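Local coordinates for protein bitiscetin (Bitis arietans, PDB 1JWI) that binds von Willebrand factor and induces its interaction, through the A1 domain, with platelet GPIbalpha, so that platelets aggregate, at residues 20-25 against 120-125; 63-68 against 102-107; 98-103 against 115-120. All blocks are in the same frame, centred on the assembly; numbering follows the deposited sequence.

Contact 1 of 3, residues 20-25 against 120-125; sequences KKVGTW and KNPFIC
Gly23 and Asn121 form an antiparallel, hydrogen-bonded beta pair that ties the 22-23 strand to the strand ending the C-type lectin-like fold. Gly23 N gives its hydrogen to Asn121 O at 3.1 Å, and Asn121 N returns one to Gly23 O at 3.2 Å. Both bonds are nearly straight, yet each donor stands about 40° above the plane of its acceptor carbonyl. Gly23 O carries a second donor, Trp67 NE1, and is thus gripped twice.

Beside this pair Val22 can be followed outward. Val22 CB rests 3.9 Å from Lys120 C. CG1, anti to its own carbonyl carbon (chi1 -59°), reaches the Asn121-Pro122 peptide and comes within 4.1 Å of Pro122 CD; CG2 meets CB of Lys120, whose chain crosses the valine at about a right angle and continues alongside Thr24, NZ of Lys120 ending 3.8 Å from Thr24 CG2. Thr24 is the N-cap of helix 25-34, its OG1 bonding Asp27 N.

Further along, Phe123 packs on Ala28 and Cys32 of that helix. The rim atom CE1 of Phe123 lies 3.2 Å from Lys21 O, which approaches the ring at its edge, near the ring plane.

Contact 2 of 3, residues 63-68 against 102-107; sequences VYDAWI and GLDVHT
Tyr64 and Asp65 meet the 3-10 turn at Val105, and the residues after them form an antiparallel ladder with strand 100-103; beyond the ladder a carboxylate takes the place of the carbonyl as acceptor. Val63 N lies 3.9 Å from Val105 CG2. The carbonyl oxygen of Tyr64 faces the same valine, 3.6 Å from its CB, and is also bonded by the hydroxyl of Tyr109.

Asp65 is the polar anchor. Its chi1 of -64° sets CG beside the backbone N, and from there the carboxylate turns toward 102-107. OD2 receives the Val105 N-H at 3.1 Å and 171°, on the anti side of the carboxylate and 33° out of its plane. A water 2.7 Å from Asp65 OD2 also gives a hydrogen to Asp104 OD1. It thus bridges Asp65 OD2 and Asp104 OD1, 3.8 Å apart, a spacing the water may make easier to bear. Asp104 OD1 in addition accepts from His106 N, closing an Asx turn.

Ala66 pairs with Leu103 through two backbone bonds, Ala66 O taking Leu103 N at 2.7 Å. Trp67 follows opposite Gly102, a non-hydrogen-bonded pair with alpha carbons 4.2 Å apart, a close approach made at a residue with no side chain. At Ile68, CG2 lies 3.8 Å from Leu103 CG, the two side chains crossing at about a right angle, while CG1 lies near the alpha carbon of Gly102.

Strand 100-103 is the middle of the three-stranded sheet, between 66-72 and 112-115. Leu103 reaches Val51 and Ala55 of helix 45-58 and Trp112 of strand 112-115, whereas Trp67 packs on Asn121 and Phe123 of strand 121-126.

Contact 3 of 3, residues 98-103 against 115-120; sequences TKCFGL and LPCGEK
Cys100 and Cys117 are joined by a disulfide, and the contact illustrates how a covalent bond fastens a loop, two residues past Leu115, to the very strand residue that Leu115 pairs with. The two SG atoms are 2.0 Å apart with a torsion of 97° about the S-S bond, close to the value of about 90° such bonds prefer. Like rotations at the two cysteines, chi1 -72° at Cys100 and -66° at Cys117, let the sulfurs meet. CB of Lys99 rests 4.1 Å from the Cys117 sulfur.

Backbone bonds add a second kind of link. Cys100 and Leu115 are an antiparallel hydrogen-bonded pair. Leu115 N reaches Cys100 O at 2.7 Å almost in line with the carbonyl, whereas the return bond from Cys100 N to Leu115 O is weak, at 3.3 Å. A water continues the link where the chains part, accepting from Lys99 N at 3.2 Å and from Cys117 N at 3.0 Å.

Apolar contact includes the methyl of Thr98. Thr98 CG2 lies 3.8 Å from Pro116 N and 4.0 Å from Pro116 CD, while the threonine hydroxyl is bonded to Asp114 OD1. At Gly102 the backbone N lies loosely near CD1 of Leu115.

Pro116 to Glu119 form a type I beta turn, closed by Glu119 N to Pro116 O, which leads the chain from strand 112-115 toward strand 121-126. A disulfide linking this connection to strand 100-103, alongside the Cys32-Cys125 bond, is a hallmark of the C-type lectin-like domain to which snaclecs belong.

How the contacts relate
Contacts 2 and 3 share Gly102 and Leu103 and use the two edges of strand 100-103, the middle strand of one sheet; contact 1 uses strand 121-126, last in sequence but inside the other sheet, and encloses both along the chain. Each is partly buried, but contact 1 pairs a buried glycine and phenylalanine with exposed lysines, whereas contact 2 runs from buried apolar contact at Ile68, which also meets the partner chain, to carboxylates and water at its loop end. Contact 3 alone is closed covalently. Indoles join them: Trp25 NE1 bonds Ile68 O, while the Trp25 ring approaches the Cys100 sulfur and meets Trp67 edge-to-face. Trp25 N also bonds Cys117 O.

Contact 1 of 3, residues 20-25 against 120-125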
ATOM      1  N   LYS A  20      14.248  17.775  12.619  1.00 27.79           N
ATOM      2  CA  LYS A  20      13.130  17.571  13.527  1.00 29.23           C
ATOM      3  C   LYS A  20      11.870  18.327  13.124  1.00 30.24           C
ATOM      4  O   LYS A  20      10.775  17.974  13.557  1.00 30.45           O
ATOM      5  CB  LYS A  20      13.537  17.937  14.958  1.00 30.69           C
ATOM      6  CG  LYS A  20      14.426  16.888  15.616  1.00 32.29           C
ATOM      7  CD  LYS A  20      14.498  17.067  17.125  1.00 34.10           C
ATOM      8  CE  LYS A  20      15.414  18.215  17.508  1.00 34.15           C
ATOM      9  NZ  LYS A  20      16.804  17.984  17.021  1.00 35.47           N
ATOM     10  N   LYS A  21      12.025  19.360  12.299  1.00 30.97           N
ATOM     11  CA  LYS A  21      10.883  20.135  11.821  1.00 31.67           C
ATOM     12  C   LYS A  21      10.068  19.205  10.927  1.00 30.91           C
ATOM     13  O   LYS A  21      10.555  18.762   9.888  1.00 32.08           O
ATOM     14  CB  LYS A  21      11.364  21.342  11.010  1.00 33.27           C
ATOM     15  CG  LYS A  21      12.360  20.980   9.909  1.00 36.55           C
ATOM     16  CD  LYS A  21      12.592  22.122   8.923  1.00 37.79           C
ATOM     17  CE  LYS A  21      11.360  22.371   8.064  1.00 40.10           C
ATOM     18  NZ  LYS A  21      11.569  23.488   7.094  1.00 40.89           N
ATOM     19  N   VAL A  22       8.837  18.906  11.325  1.00 29.85           N
ATOM     20  CA  VAL A  22       7.996  17.991  10.554  1.00 29.78           C
ATOM     21  C   VAL A  22       7.433  18.592   9.273  1.00 29.38           C
ATOM     22  O   VAL A  22       7.091  19.769   9.222  1.00 30.08           O
ATOM     23  CB  VAL A  22       6.820  17.461  11.402  1.00 29.65           C
ATOM     24  CG1 VAL A  22       7.353  16.734  12.629  1.00 29.76           C
ATOM     25  CG2 VAL A  22       5.908  18.616  11.810  1.00 30.88           C
ATOM     26  N   GLY A  23       7.337  17.765   8.237  1.00 29.48           N
ATOM     27  CA  GLY A  23       6.805  18.235   6.969  1.00 27.61           C
ATOM     28  C   GLY A  23       6.284  17.080   6.145  1.00 26.51           C
ATOM     29  O   GLY A  23       6.580  15.921   6.446  1.00 25.48           O
ATOM     30  N   THR A  24       5.503  17.382   5.114  1.00 25.16           N
ATOM     31  CA  THR A  24       4.976  16.336   4.255  1.00 24.87           C
ATOM     32  C   THR A  24       6.161  15.827   3.446  1.00 24.50           C
ATOM     33  O   THR A  24       7.181  16.506   3.350  1.00 23.16           O
ATOM     34  CB  THR A  24       3.886  16.875   3.298  1.00 25.08           C
ATOM     35  OG1 THR A  24       4.475  17.766   2.344  1.00 24.64           O
ATOM     36  CG2 THR A  24       2.814  17.618   4.082  1.00 25.31           C
ATOM     37  N   TRP A  25       6.029  14.634   2.872  1.00 23.92           N
ATOM     38  CA  TRP A  25       7.115  14.049   2.094  1.00 23.13           C
ATOM     39  C   TRP A  25       7.608  15.019   1.025  1.00 24.47           C
ATOM     40  O   TRP A  25       8.811  15.247   0.889  1.00 23.99           O
ATOM     41  CB  TRP A  25       6.656  12.748   1.429  1.00 20.45           C
ATOM     42  CG  TRP A  25       7.774  11.972   0.789  1.00 19.81           C
ATOM     43  CD1 TRP A  25       8.574  11.035   1.386  1.00 19.94           C
ATOM     44  CD2 TRP A  25       8.199  12.049  -0.578  1.00 19.29           C
ATOM     45  NE1 TRP A  25       9.466  10.519   0.468  1.00 20.38           N
ATOM     46  CE2 TRP A  25       9.257  11.124  -0.743  1.00 19.39           C
ATOM     47  CE3 TRP A  25       7.786  12.810  -1.683  1.00 19.18           C
ATOM     48  CZ2 TRP A  25       9.907  10.938  -1.969  1.00 19.02           C
ATOM     49  CZ3 TRP A  25       8.434  12.624  -2.903  1.00 20.07           C
ATOM     50  CH2 TRP A  25       9.484  11.691  -3.033  1.00 19.65           C
ATOM     51  N   LYS A 120       2.760  14.545   8.318  1.00 29.28           N
ATOM     52  CA  LYS A 120       3.911  15.356   8.715  1.00 28.67           C
ATOM     53  C   LYS A 120       4.861  14.584   9.634  1.00 27.62           C
ATOM     54  O   LYS A 120       4.497  14.198  10.745  1.00 28.00           O
ATOM     55  CB  LYS A 120       3.447  16.646   9.401  1.00 29.39           C
ATOM     56  CG  LYS A 120       2.702  17.594   8.470  1.00 30.77           C
ATOM     57  CD  LYS A 120       2.317  18.892   9.161  1.00 31.11           C
ATOM     58  CE  LYS A 120       1.387  19.716   8.283  1.00 31.90           C
ATOM     59  NZ  LYS A 120       1.960  19.976   6.929  1.00 31.74           N
ATOM     60  N   ASN A 121       6.083  14.365   9.158  1.00 25.06           N
ATOM     61  CA  ASN A 121       7.083  13.626   9.923  1.00 22.83           C
ATOM     62  C   ASN A 121       8.451  14.263   9.805  1.00 21.85           C
ATOM     63  O   ASN A 121       8.699  15.062   8.901  1.00 21.98           O
ATOM     64  CB  ASN A 121       7.224  12.195   9.391  1.00 21.96           C
ATOM     65  CG  ASN A 121       5.988  11.359   9.601  1.00 21.35           C
ATOM     66  OD1 ASN A 121       5.502  11.226  10.722  1.00 23.41           O
ATOM     67  ND2 ASN A 121       5.478  10.772   8.520  1.00 19.46           N
ATOM     68  N   PRO A 122       9.357  13.930  10.734  1.00 20.82           N
ATOM     69  CA  PRO A 122      10.691  14.515  10.616  1.00 20.22           C
ATOM     70  C   PRO A 122      11.289  13.812   9.395  1.00 19.48           C
ATOM     71  O   PRO A 122      10.694  12.860   8.868  1.00 17.66           O
ATOM     72  CB  PRO A 122      11.364  14.117  11.934  1.00 20.69           C
ATOM     73  CG  PRO A 122      10.668  12.859  12.321  1.00 20.11           C
ATOM     74  CD  PRO A 122       9.225  13.166  11.984  1.00 20.42           C
ATOM     75  N   PHE A 123      12.449  14.258   8.938  1.00 20.13           N
ATOM     76  CA  PHE A 123      13.040  13.646   7.758  1.00 19.88           C
ATOM     77  C   PHE A 123      14.555  13.689   7.750  1.00 19.56           C
ATOM     78  O   PHE A 123      15.181  14.342   8.586  1.00 19.48           O
ATOM     79  CB  PHE A 123      12.501  14.310   6.490  1.00 19.75           C
ATOM     80  CG  PHE A 123      12.668  15.799   6.469  1.00 20.40           C
ATOM     81  CD1 PHE A 123      11.797  16.621   7.176  1.00 18.74           C
ATOM     82  CD2 PHE A 123      13.701  16.380   5.744  1.00 19.82           C
ATOM     83  CE1 PHE A 123      11.951  18.006   7.157  1.00 19.52           C
ATOM     84  CE2 PHE A 123      13.864  17.766   5.718  1.00 19.87           C
ATOM     85  CZ  PHE A 123      12.985  18.580   6.430  1.00 19.79           C
ATOM     86  N   ILE A 124      15.136  12.986   6.790  1.00 19.40           N
ATOM     87  CA  ILE A 124      16.578  12.901   6.684  1.00 20.81           C
ATOM     88  C   ILE A 124      17.082  13.258   5.297  1.00 20.43           C
ATOM     89  O   ILE A 124      16.673  12.659   4.300  1.00 20.28           O
ATOM     90  CB  ILE A 124      17.055  11.479   7.034  1.00 22.12           C
ATOM     91  CG1 ILE A 124      18.557  11.356   6.780  1.00 22.73           C
ATOM     92  CG2 ILE A 124      16.285  10.460   6.206  1.00 25.18           C
ATOM     93  CD1 ILE A 124      19.083   9.956   6.938  1.00 25.32           C
ATOM     94  N   CYS A 125      17.977  14.242   5.254  1.00 20.52           N
ATOM     95  CA  CYS A 125      18.578  14.696   4.009  1.00 20.39           C
ATOM     96  C   CYS A 125      19.958  14.069   3.813  1.00 20.73           C
ATOM     97  O   CYS A 125      20.631  13.677   4.774  1.00 20.68           O
ATOM     98  CB  CYS A 125      18.714  16.219   4.003  1.00 18.35           C
ATOM     99  SG  CYS A 125      17.146  17.136   4.089  1.00 18.77           S
TER

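Contact 2 of 3, residues 63-68 against 102-107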
ATOM      1  N   VAL A  63       8.461   8.395  18.537  1.00 30.23           N
ATOM      2  CA  VAL A  63       7.039   8.670  18.355  1.00 29.54           C
ATOM      3  C   VAL A  63       6.656   8.961  16.907  1.00 28.30           C
ATOM      4  O   VAL A  63       5.489   8.898  16.545  1.00 28.09           O
ATOM      5  CB  VAL A  63       6.592   9.867  19.205  1.00 29.80           C
ATOM      6  CG1 VAL A  63       6.778   9.550  20.674  1.00 31.27           C
ATOM      7  CG2 VAL A  63       7.390  11.101  18.819  1.00 31.21           C
ATOM      8  N   TYR A  64       7.640   9.287  16.080  1.00 27.45           N
ATOM      9  CA  TYR A  64       7.366   9.593  14.681  1.00 26.91           C
ATOM     10  C   TYR A  64       8.159   8.697  13.751  1.00 24.33           C
ATOM     11  O   TYR A  64       9.210   8.183  14.122  1.00 23.35           O
ATOM     12  CB  TYR A  64       7.764  11.032  14.345  1.00 30.91           C
ATOM     13  CG  TYR A  64       7.011  12.127  15.057  1.00 35.03           C
ATOM     14  CD1 TYR A  64       5.665  12.366  14.794  1.00 37.43           C
ATOM     15  CD2 TYR A  64       7.667  12.969  15.956  1.00 36.82           C
ATOM     16  CE1 TYR A  64       4.988  13.422  15.409  1.00 40.32           C
ATOM     17  CE2 TYR A  64       7.002  14.023  16.575  1.00 39.28           C
ATOM     18  CZ  TYR A  64       5.664  14.245  16.295  1.00 40.98           C
ATOM     19  OH  TYR A  64       5.005  15.291  16.901  1.00 44.64           O
ATOM     20  N   ASP A  65       7.640   8.511  12.541  1.00 22.10           N
ATOM     21  CA  ASP A  65       8.363   7.762  11.531  1.00 20.50           C
ATOM     22  C   ASP A  65       9.233   8.866  10.921  1.00 19.73           C
ATOM     23  O   ASP A  65       9.024  10.050  11.205  1.00 19.35           O
ATOM     24  CB  ASP A  65       7.415   7.197  10.466  1.00 21.65           C
ATOM     25  CG  ASP A  65       6.423   6.184  11.035  1.00 23.46           C
ATOM     26  OD1 ASP A  65       5.254   6.556  11.260  1.00 25.22           O
ATOM     27  OD2 ASP A  65       6.812   5.027  11.261  1.00 22.64           O
ATOM     28  N   ALA A  66      10.204   8.501  10.096  1.00 18.51           N
ATOM     29  CA  ALA A  66      11.055   9.508   9.471  1.00 16.23           C
ATOM     30  C   ALA A  66      11.125   9.290   7.963  1.00 15.12           C
ATOM     31  O   ALA A  66      11.440   8.194   7.502  1.00 14.12           O
ATOM     32  CB  ALA A  66      12.451   9.463  10.080  1.00 17.05           C
ATOM     33  N   TRP A  67      10.805  10.329   7.198  1.00 14.10           N
ATOM     34  CA  TRP A  67      10.828  10.267   5.737  1.00 14.29           C
ATOM     35  C   TRP A  67      12.189   9.970   5.121  1.00 14.73           C
ATOM     36  O   TRP A  67      13.211  10.517   5.554  1.00 14.53           O
ATOM     37  CB  TRP A  67      10.370  11.605   5.128  1.00 13.99           C
ATOM     38  CG  TRP A  67       8.928  11.956   5.313  1.00 15.29           C
ATOM     39  CD1 TRP A  67       8.427  13.152   5.747  1.00 16.10           C
ATOM     40  CD2 TRP A  67       7.796  11.137   5.000  1.00 16.90           C
ATOM     41  NE1 TRP A  67       7.053  13.128   5.721  1.00 17.59           N
ATOM     42  CE2 TRP A  67       6.640  11.903   5.265  1.00 17.80           C
ATOM     43  CE3 TRP A  67       7.648   9.831   4.517  1.00 18.68           C
ATOM     44  CZ2 TRP A  67       5.347  11.405   5.065  1.00 18.21           C
ATOM     45  CZ3 TRP A  67       6.359   9.335   4.318  1.00 19.14           C
ATOM     46  CH2 TRP A  67       5.230  10.122   4.592  1.00 17.61           C
ATOM     47  N   ILE A  68      12.191   9.102   4.112  1.00 14.08           N
ATOM     48  CA  ILE A  68      13.394   8.811   3.337  1.00 14.03           C
ATOM     49  C   ILE A  68      12.953   9.065   1.888  1.00 13.93           C
ATOM     50  O   ILE A  68      11.756   9.237   1.633  1.00 14.64           O
ATOM     51  CB  ILE A  68      13.932   7.357   3.501  1.00 13.29           C
ATOM     52  CG1 ILE A  68      12.837   6.326   3.249  1.00 13.07           C
ATOM     53  CG2 ILE A  68      14.562   7.199   4.883  1.00 13.20           C
ATOM     54  CD1 ILE A  68      13.383   4.893   3.278  1.00 13.91           C
ATOM     55  N   GLY A 102       9.032   5.689   4.742  1.00 13.49           N
ATOM     56  CA  GLY A 102       9.798   6.249   5.831  1.00 12.44           C
ATOM     57  C   GLY A 102      10.325   5.157   6.740  1.00 12.95           C
ATOM     58  O   GLY A 102       9.938   3.989   6.617  1.00 11.26           O
ATOM     59  N   LEU A 103      11.230   5.534   7.639  1.00 13.27           N
ATOM     60  CA  LEU A 103      11.787   4.584   8.591  1.00 14.63           C
ATOM     61  C   LEU A 103      10.689   4.292   9.621  1.00 15.32           C
ATOM     62  O   LEU A 103      10.148   5.206  10.239  1.00 15.80           O
ATOM     63  CB  LEU A 103      13.023   5.186   9.268  1.00 14.29           C
ATOM     64  CG  LEU A 103      14.166   5.574   8.319  1.00 14.02           C
ATOM     65  CD1 LEU A 103      15.342   6.122   9.109  1.00 14.05           C
ATOM     66  CD2 LEU A 103      14.586   4.350   7.515  1.00 13.63           C
ATOM     67  N   ASP A 104      10.370   3.014   9.796  1.00 16.07           N
ATOM     68  CA  ASP A 104       9.318   2.565  10.710  1.00 17.40           C
ATOM     69  C   ASP A 104       9.694   2.689  12.189  1.00 17.62           C
ATOM     70  O   ASP A 104      10.601   2.011  12.671  1.00 17.57           O
ATOM     71  CB  ASP A 104       8.996   1.106  10.389  1.00 18.99           C
ATOM     72  CG  ASP A 104       7.735   0.609  11.063  1.00 21.18           C
ATOM     73  OD1 ASP A 104       7.199   1.279  11.975  1.00 20.71           O
ATOM     74  OD2 ASP A 104       7.285  -0.486  10.669  1.00 24.05           O
ATOM     75  N   VAL A 105       8.976   3.537  12.912  1.00 18.25           N
ATOM     76  CA  VAL A 105       9.237   3.741  14.334  1.00 20.54           C
ATOM     77  C   VAL A 105       9.100   2.446  15.140  1.00 21.46           C
ATOM     78  O   VAL A 105       9.807   2.241  16.131  1.00 22.31           O
ATOM     79  CB  VAL A 105       8.267   4.782  14.930  1.00 21.49           C
ATOM     80  CG1 VAL A 105       6.865   4.186  15.056  1.00 20.32           C
ATOM     81  CG2 VAL A 105       8.780   5.263  16.282  1.00 21.81           C
ATOM     82  N   HIS A 106       8.204   1.568  14.699  1.00 21.11           N
ATOM     83  CA  HIS A 106       7.950   0.315  15.397  1.00 21.79           C
ATOM     84  C   HIS A 106       9.081  -0.706  15.358  1.00 21.07           C
ATOM     85  O   HIS A 106       9.082  -1.664  16.133  1.00 21.31           O
ATOM     86  CB  HIS A 106       6.651  -0.295  14.869  1.00 22.98           C
ATOM     87  CG  HIS A 106       5.454   0.570  15.117  1.00 25.78           C
ATOM     88  ND1 HIS A 106       4.473   0.777  14.171  1.00 27.00           N
ATOM     89  CD2 HIS A 106       5.087   1.292  16.201  1.00 26.02           C
ATOM     90  CE1 HIS A 106       3.556   1.592  14.662  1.00 27.08           C
ATOM     91  NE2 HIS A 106       3.904   1.920  15.894  1.00 26.86           N
ATOM     92  N   THR A 107      10.042  -0.512  14.467  1.00 20.28           N
ATOM     93  CA  THR A 107      11.177  -1.428  14.383  1.00 20.96           C
ATOM     94  C   THR A 107      12.429  -0.625  14.755  1.00 21.90           C
ATOM     95  O   THR A 107      13.557  -1.028  14.482  1.00 22.65           O
ATOM     96  CB  THR A 107      11.322  -2.038  12.952  1.00 20.59           C
ATOM     97  OG1 THR A 107      11.486  -0.992  11.986  1.00 20.74           O
ATOM     98  CG2 THR A 107      10.085  -2.865  12.587  1.00 18.64           C
TER
HETATM   99  O   HOH W   1       5.182   2.910  11.577  1.00 21.96           O

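Contact 3 of 3, residues 98-103 against 115-120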
ATOM      1  N   THR A  98      -1.087   5.046   0.397  1.00 15.64           N
ATOM      2  CA  THR A  98       0.191   5.146   1.098  1.00 16.09           C
ATOM      3  C   THR A  98       1.281   4.919   0.047  1.00 16.78           C
ATOM      4  O   THR A  98       1.663   3.779  -0.222  1.00 18.27           O
ATOM      5  CB  THR A  98       0.284   4.065   2.207  1.00 15.87           C
ATOM      6  OG1 THR A  98      -0.123   2.792   1.671  1.00 14.40           O
ATOM      7  CG2 THR A  98      -0.614   4.431   3.387  1.00 16.01           C
ATOM      8  N   LYS A  99       1.780   6.003  -0.543  1.00 16.54           N
ATOM      9  CA  LYS A  99       2.775   5.877  -1.606  1.00 17.14           C
ATOM     10  C   LYS A  99       4.176   6.384  -1.291  1.00 15.81           C
ATOM     11  O   LYS A  99       5.081   6.252  -2.114  1.00 15.83           O
ATOM     12  CB  LYS A  99       2.235   6.559  -2.872  1.00 17.93           C
ATOM     13  CG  LYS A  99       0.847   6.036  -3.243  1.00 19.80           C
ATOM     14  CD  LYS A  99       0.216   6.772  -4.400  1.00 22.34           C
ATOM     15  CE  LYS A  99       0.748   6.285  -5.730  1.00 24.81           C
ATOM     16  NZ  LYS A  99       0.033   6.973  -6.834  1.00 30.14           N
ATOM     17  N   CYS A 100       4.351   6.950  -0.102  1.00 15.24           N
ATOM     18  CA  CYS A 100       5.646   7.465   0.333  1.00 14.81           C
ATOM     19  C   CYS A 100       6.197   6.569   1.446  1.00 15.78           C
ATOM     20  O   CYS A 100       5.433   6.025   2.250  1.00 16.31           O
ATOM     21  CB  CYS A 100       5.506   8.910   0.835  1.00 15.41           C
ATOM     22  SG  CYS A 100       5.214  10.099  -0.518  1.00 15.89           S
ATOM     23  N   PHE A 101       7.519   6.430   1.502  1.00 14.67           N
ATOM     24  CA  PHE A 101       8.150   5.579   2.506  1.00 13.92           C
ATOM     25  C   PHE A 101       8.991   6.289   3.553  1.00 13.55           C
ATOM     26  O   PHE A 101       9.590   7.334   3.298  1.00 13.96           O
ATOM     27  CB  PHE A 101       9.002   4.504   1.827  1.00 13.48           C
ATOM     28  CG  PHE A 101       8.194   3.494   1.060  1.00 15.46           C
ATOM     29  CD1 PHE A 101       7.666   3.814  -0.193  1.00 15.68           C
ATOM     30  CD2 PHE A 101       7.933   2.229   1.597  1.00 14.12           C
ATOM     31  CE1 PHE A 101       6.887   2.887  -0.901  1.00 14.92           C
ATOM     32  CE2 PHE A 101       7.156   1.297   0.902  1.00 13.84           C
ATOM     33  CZ  PHE A 101       6.633   1.624  -0.345  1.00 16.13           C
ATOM     34  N   GLY A 102       9.032   5.689   4.742  1.00 13.49           N
ATOM     35  CA  GLY A 102       9.798   6.249   5.831  1.00 12.44           C
ATOM     36  C   GLY A 102      10.325   5.157   6.740  1.00 12.95           C
ATOM     37  O   GLY A 102       9.938   3.989   6.617  1.00 11.26           O
ATOM     38  N   LEU A 103      11.230   5.534   7.639  1.00 13.27           N
ATOM     39  CA  LEU A 103      11.787   4.584   8.591  1.00 14.63           C
ATOM     40  C   LEU A 103      10.689   4.292   9.621  1.00 15.32           C
ATOM     41  O   LEU A 103      10.148   5.206  10.239  1.00 15.80           O
ATOM     42  CB  LEU A 103      13.023   5.186   9.268  1.00 14.29           C
ATOM     43  CG  LEU A 103      14.166   5.574   8.319  1.00 14.02           C
ATOM     44  CD1 LEU A 103      15.342   6.122   9.109  1.00 14.05           C
ATOM     45  CD2 LEU A 103      14.586   4.350   7.515  1.00 13.63           C
ATOM     46  N   LEU A 115       3.600   5.017   3.939  1.00 17.68           N
ATOM     47  CA  LEU A 115       2.800   5.986   4.686  1.00 17.66           C
ATOM     48  C   LEU A 115       2.108   7.009   3.793  1.00 17.88           C
ATOM     49  O   LEU A 115       2.462   7.170   2.628  1.00 17.01           O
ATOM     50  CB  LEU A 115       3.708   6.744   5.659  1.00 16.11           C
ATOM     51  CG  LEU A 115       4.500   5.923   6.678  1.00 15.26           C
ATOM     52  CD1 LEU A 115       5.664   6.744   7.226  1.00 16.12           C
ATOM     53  CD2 LEU A 115       3.560   5.491   7.789  1.00 15.00           C
ATOM     54  N   PRO A 116       1.107   7.721   4.340  1.00 19.21           N
ATOM     55  CA  PRO A 116       0.395   8.739   3.560  1.00 19.61           C
ATOM     56  C   PRO A 116       1.398   9.856   3.288  1.00 19.09           C
ATOM     57  O   PRO A 116       1.994  10.388   4.220  1.00 18.23           O
ATOM     58  CB  PRO A 116      -0.718   9.195   4.508  1.00 19.84           C
ATOM     59  CG  PRO A 116      -0.937   7.994   5.390  1.00 19.83           C
ATOM     60  CD  PRO A 116       0.474   7.535   5.656  1.00 19.45           C
ATOM     61  N   CYS A 117       1.588  10.206   2.023  1.00 19.90           N
ATOM     62  CA  CYS A 117       2.539  11.247   1.659  1.00 19.34           C
ATOM     63  C   CYS A 117       2.231  12.599   2.302  1.00 21.30           C
ATOM     64  O   CYS A 117       3.122  13.433   2.452  1.00 20.59           O
ATOM     65  CB  CYS A 117       2.570  11.422   0.146  1.00 17.51           C
ATOM     66  SG  CYS A 117       3.212  10.009  -0.808  1.00 16.62           S
ATOM     67  N   GLY A 118       0.974  12.812   2.682  1.00 23.65           N
ATOM     68  CA  GLY A 118       0.587  14.075   3.289  1.00 26.18           C
ATOM     69  C   GLY A 118       0.777  14.163   4.794  1.00 27.70           C
ATOM     70  O   GLY A 118       0.465  15.189   5.405  1.00 28.25           O
ATOM     71  N   GLU A 119       1.287  13.091   5.392  1.00 28.73           N
ATOM     72  CA  GLU A 119       1.533  13.038   6.833  1.00 30.89           C
ATOM     73  C   GLU A 119       2.774  13.867   7.175  1.00 30.38           C
ATOM     74  O   GLU A 119       3.737  13.887   6.410  1.00 30.33           O
ATOM     75  CB  GLU A 119       1.754  11.582   7.250  1.00 34.02           C
ATOM     76  CG  GLU A 119       1.749  11.315   8.743  1.00 37.43           C
ATOM     77  CD  GLU A 119       2.024   9.853   9.068  1.00 40.13           C
ATOM     78  OE1 GLU A 119       3.205   9.442   9.047  1.00 40.23           O
ATOM     79  OE2 GLU A 119       1.056   9.110   9.338  1.00 41.40           O
ATOM     80  N   LYS A 120       2.760  14.545   8.318  1.00 29.28           N
ATOM     81  CA  LYS A 120       3.911  15.356   8.715  1.00 28.67           C
ATOM     82  C   LYS A 120       4.861  14.584   9.634  1.00 27.62           C
ATOM     83  O   LYS A 120       4.497  14.198  10.745  1.00 28.00           O
ATOM     84  CB  LYS A 120       3.447  16.646   9.401  1.00 29.39           C
ATOM     85  CG  LYS A 120       2.702  17.594   8.470  1.00 30.77           C
ATOM     86  CD  LYS A 120       2.317  18.892   9.161  1.00 31.11           C
ATOM     87  CE  LYS A 120       1.387  19.716   8.283  1.00 31.90           C
ATOM     88  NZ  LYS A 120       1.960  19.976   6.929  1.00 31.74           N
TER
HETATM   89  O   HOH W   2       0.134   8.687  -0.120  1.00 15.13           O